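Local coordinates for protein endoglucanase (Humicola insolens, PDB 1DYS) that hydrolyses internal beta-1,4-glucosidic linkages of cellulose as a family 6 glycoside hydrolase, contributing to the breakdown of plant biomass, at residues I264-R269 with V307-G312. Residues are numbered along the deposited sequence; the frame is centred on the assembly and turned at random.
Sequences IIDQSR and VWVKPG
V307 N donates to I265 O, and V307 O in turn accepts from Q267 N at 2.9 Å, a parallel bridge that pairs D266 with V307 at the C-terminal ends of neighbouring strands of the family 6 barrel. Beyond it, the D266 carboxylate takes over from the backbone. With CG anti to the backbone N (chi1 -163°), OD1 lies 2.7 Å from V309 N, and OD2 receives K310 N at 3.1 Å in a nearly straight bond (176°) on its syn side. OD1 also accepts S268 N, closing an Asx turn, and S268 OG; the two S268 donors meet it from one side of the carboxylate plane and V309 N from the other, so the oxygen is gripped from both faces. S221 N adds a further bond to OD2. An alanine in place of D266 would probably leave the amides of V309 and K310 without their acceptor and free the S268 turn to shift.

The non-polar part includes S268 CA, 3.6 Å from the centroid of the five-membered ring of W308 and almost on its normal, a CH-pi contact. One water links S268 O to G312 N. K310 CG lies 3.7 Å from R269 NH2, over a guanidinium face; D316 forms salt bridges with both residues, while S221 O binds R269 NH2 and E314 O binds K310 NZ. This buried network thus fixes the backbone from which K310, which probably binds substrate, extends.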
loop_
_atom_site.group_PDB
_atom_site.type_symbol
_atom_site.label_atom_id
_atom_site.label_comp_id
_atom_site.label_asym_id
_atom_site.label_seq_id
_atom_site.Cartn_x
_atom_site.Cartn_y
_atom_site.Cartn_z
ATOM N N ILE A 264 -0.313 -25.747 9.426
ATOM C CA ILE A 264 0.597 -25.590 8.298
ATOM C C ILE A 264 1.537 -24.467 8.776
ATOM O O ILE A 264 1.035 -23.590 9.445
ATOM C CB ILE A 264 0.142 -25.327 6.877
ATOM C CG1 ILE A 264 -0.827 -24.132 6.838
ATOM C CG2 ILE A 264 -0.544 -26.597 6.359
ATOM C CD1 ILE A 264 -1.490 -23.887 5.504
ATOM N N ILE A 265 2.856 -24.631 8.632
ATOM C CA ILE A 265 3.778 -23.676 9.270
ATOM C C ILE A 265 4.716 -23.096 8.225
ATOM O O ILE A 265 5.351 -23.789 7.454
ATOM C CB ILE A 265 4.680 -24.365 10.319
ATOM C CG1 ILE A 265 3.800 -24.820 11.488
ATOM C CG2 ILE A 265 5.741 -23.405 10.871
ATOM C CD1 ILE A 265 4.484 -25.346 12.707
ATOM N N ASP A 266 4.765 -21.759 8.154
ATOM C CA ASP A 266 5.575 -21.085 7.140
ATOM C C ASP A 266 7.049 -21.245 7.543
ATOM O O ASP A 266 7.361 -21.022 8.720
ATOM C CB ASP A 266 5.271 -19.574 7.192
ATOM C CG ASP A 266 5.713 -18.804 5.956
ATOM O OD1 ASP A 266 6.338 -19.319 5.006
ATOM O OD2 ASP A 266 5.425 -17.563 5.917
ATOM N N GLN A 267 7.887 -21.617 6.580
ATOM C CA GLN A 267 9.331 -21.590 6.789
ATOM C C GLN A 267 9.946 -20.853 5.609
ATOM O O GLN A 267 11.107 -21.030 5.287
ATOM C CB GLN A 267 9.997 -22.980 6.911
ATOM C CG GLN A 267 9.641 -23.726 8.191
ATOM C CD GLN A 267 10.318 -23.114 9.413
ATOM O OE1 GLN A 267 11.457 -23.460 9.740
ATOM N NE2 GLN A 267 9.621 -22.213 10.055
ATOM N N SER A 268 9.186 -19.903 4.996
ATOM C CA SER A 268 9.728 -19.123 3.885
ATOM C C SER A 268 10.982 -18.373 4.282
ATOM O O SER A 268 11.906 -18.221 3.471
ATOM C CB SER A 268 8.682 -18.094 3.406
ATOM O OG SER A 268 8.299 -17.269 4.528
ATOM N N ARG A 269 11.070 -17.892 5.506
ATOM C CA ARG A 269 12.259 -17.187 6.000
ATOM C C ARG A 269 12.497 -17.646 7.436
ATOM O O ARG A 269 11.541 -17.759 8.194
ATOM C CB ARG A 269 12.009 -15.667 6.058
ATOM C CG ARG A 269 11.711 -15.065 4.689
ATOM C CD ARG A 269 11.539 -13.554 4.704
ATOM N NE ARG A 269 10.342 -13.192 5.500
ATOM C CZ ARG A 269 9.994 -11.921 5.664
ATOM N NH1 ARG A 269 10.710 -10.938 5.161
ATOM N NH2 ARG A 269 8.899 -11.621 6.395
ATOM N N VAL A 307 5.125 -25.231 4.792
ATOM C CA VAL A 307 4.881 -24.533 3.544
ATOM C C VAL A 307 5.671 -23.225 3.496
ATOM O O VAL A 307 6.374 -22.848 4.464
ATOM C CB VAL A 307 3.358 -24.205 3.374
ATOM C CG1 VAL A 307 2.554 -25.498 3.250
ATOM C CG2 VAL A 307 2.917 -23.365 4.575
ATOM N N TRP A 308 5.706 -22.548 2.353
ATOM C CA TRP A 308 6.169 -21.162 2.246
ATOM C C TRP A 308 4.925 -20.299 1.927
ATOM O O TRP A 308 4.193 -20.554 0.951
ATOM C CB TRP A 308 7.219 -20.883 1.191
ATOM C CG TRP A 308 8.583 -21.437 1.404
ATOM C CD1 TRP A 308 8.972 -22.324 2.346
ATOM C CD2 TRP A 308 9.740 -21.082 0.643
ATOM N NE1 TRP A 308 10.342 -22.561 2.235
ATOM C CE2 TRP A 308 10.815 -21.822 1.195
ATOM C CE3 TRP A 308 9.970 -20.223 -0.445
ATOM C CZ2 TRP A 308 12.095 -21.716 0.631
ATOM C CZ3 TRP A 308 11.232 -20.128 -0.984
ATOM C CH2 TRP A 308 12.288 -20.860 -0.416
ATOM N N VAL A 309 4.704 -19.303 2.801
ATOM C CA VAL A 309 3.526 -18.443 2.584
ATOM C C VAL A 309 4.017 -17.047 2.219
ATOM O O VAL A 309 3.726 -16.585 1.141
ATOM C CB VAL A 309 2.678 -18.456 3.863
ATOM C CG1 VAL A 309 1.379 -17.695 3.598
ATOM C CG2 VAL A 309 2.368 -19.868 4.350
ATOM N N LYS A 310 4.771 -16.360 3.120
ATOM C CA LYS A 310 5.312 -15.066 2.698
ATOM C C LYS A 310 6.321 -15.285 1.591
ATOM O O LYS A 310 7.193 -16.164 1.701
ATOM C CB LYS A 310 6.083 -14.501 3.901
ATOM C CG LYS A 310 7.022 -13.347 3.658
ATOM C CD LYS A 310 6.291 -12.039 3.370
ATOM C CE LYS A 310 7.346 -11.054 2.861
ATOM N NZ LYS A 310 6.726 -9.673 2.781
ATOM N N PRO A 311 6.300 -14.493 0.567
ATOM C CA PRO A 311 7.292 -14.580 -0.529
ATOM C C PRO A 311 8.592 -13.903 -0.124
ATOM O O PRO A 311 8.639 -12.665 -0.184
ATOM C CB PRO A 311 6.678 -13.895 -1.755
ATOM C CG PRO A 311 5.207 -13.832 -1.338
ATOM C CD PRO A 311 5.255 -13.556 0.164
ATOM N N GLY A 312 9.613 -14.618 0.327
ATOM C CA GLY A 312 10.838 -14.019 0.802
ATOM C C GLY A 312 11.538 -13.309 -0.361
ATOM O O GLY A 312 11.790 -13.928 -1.397
HETATM O O HOH W 1 10.932 -17.169 0.966
#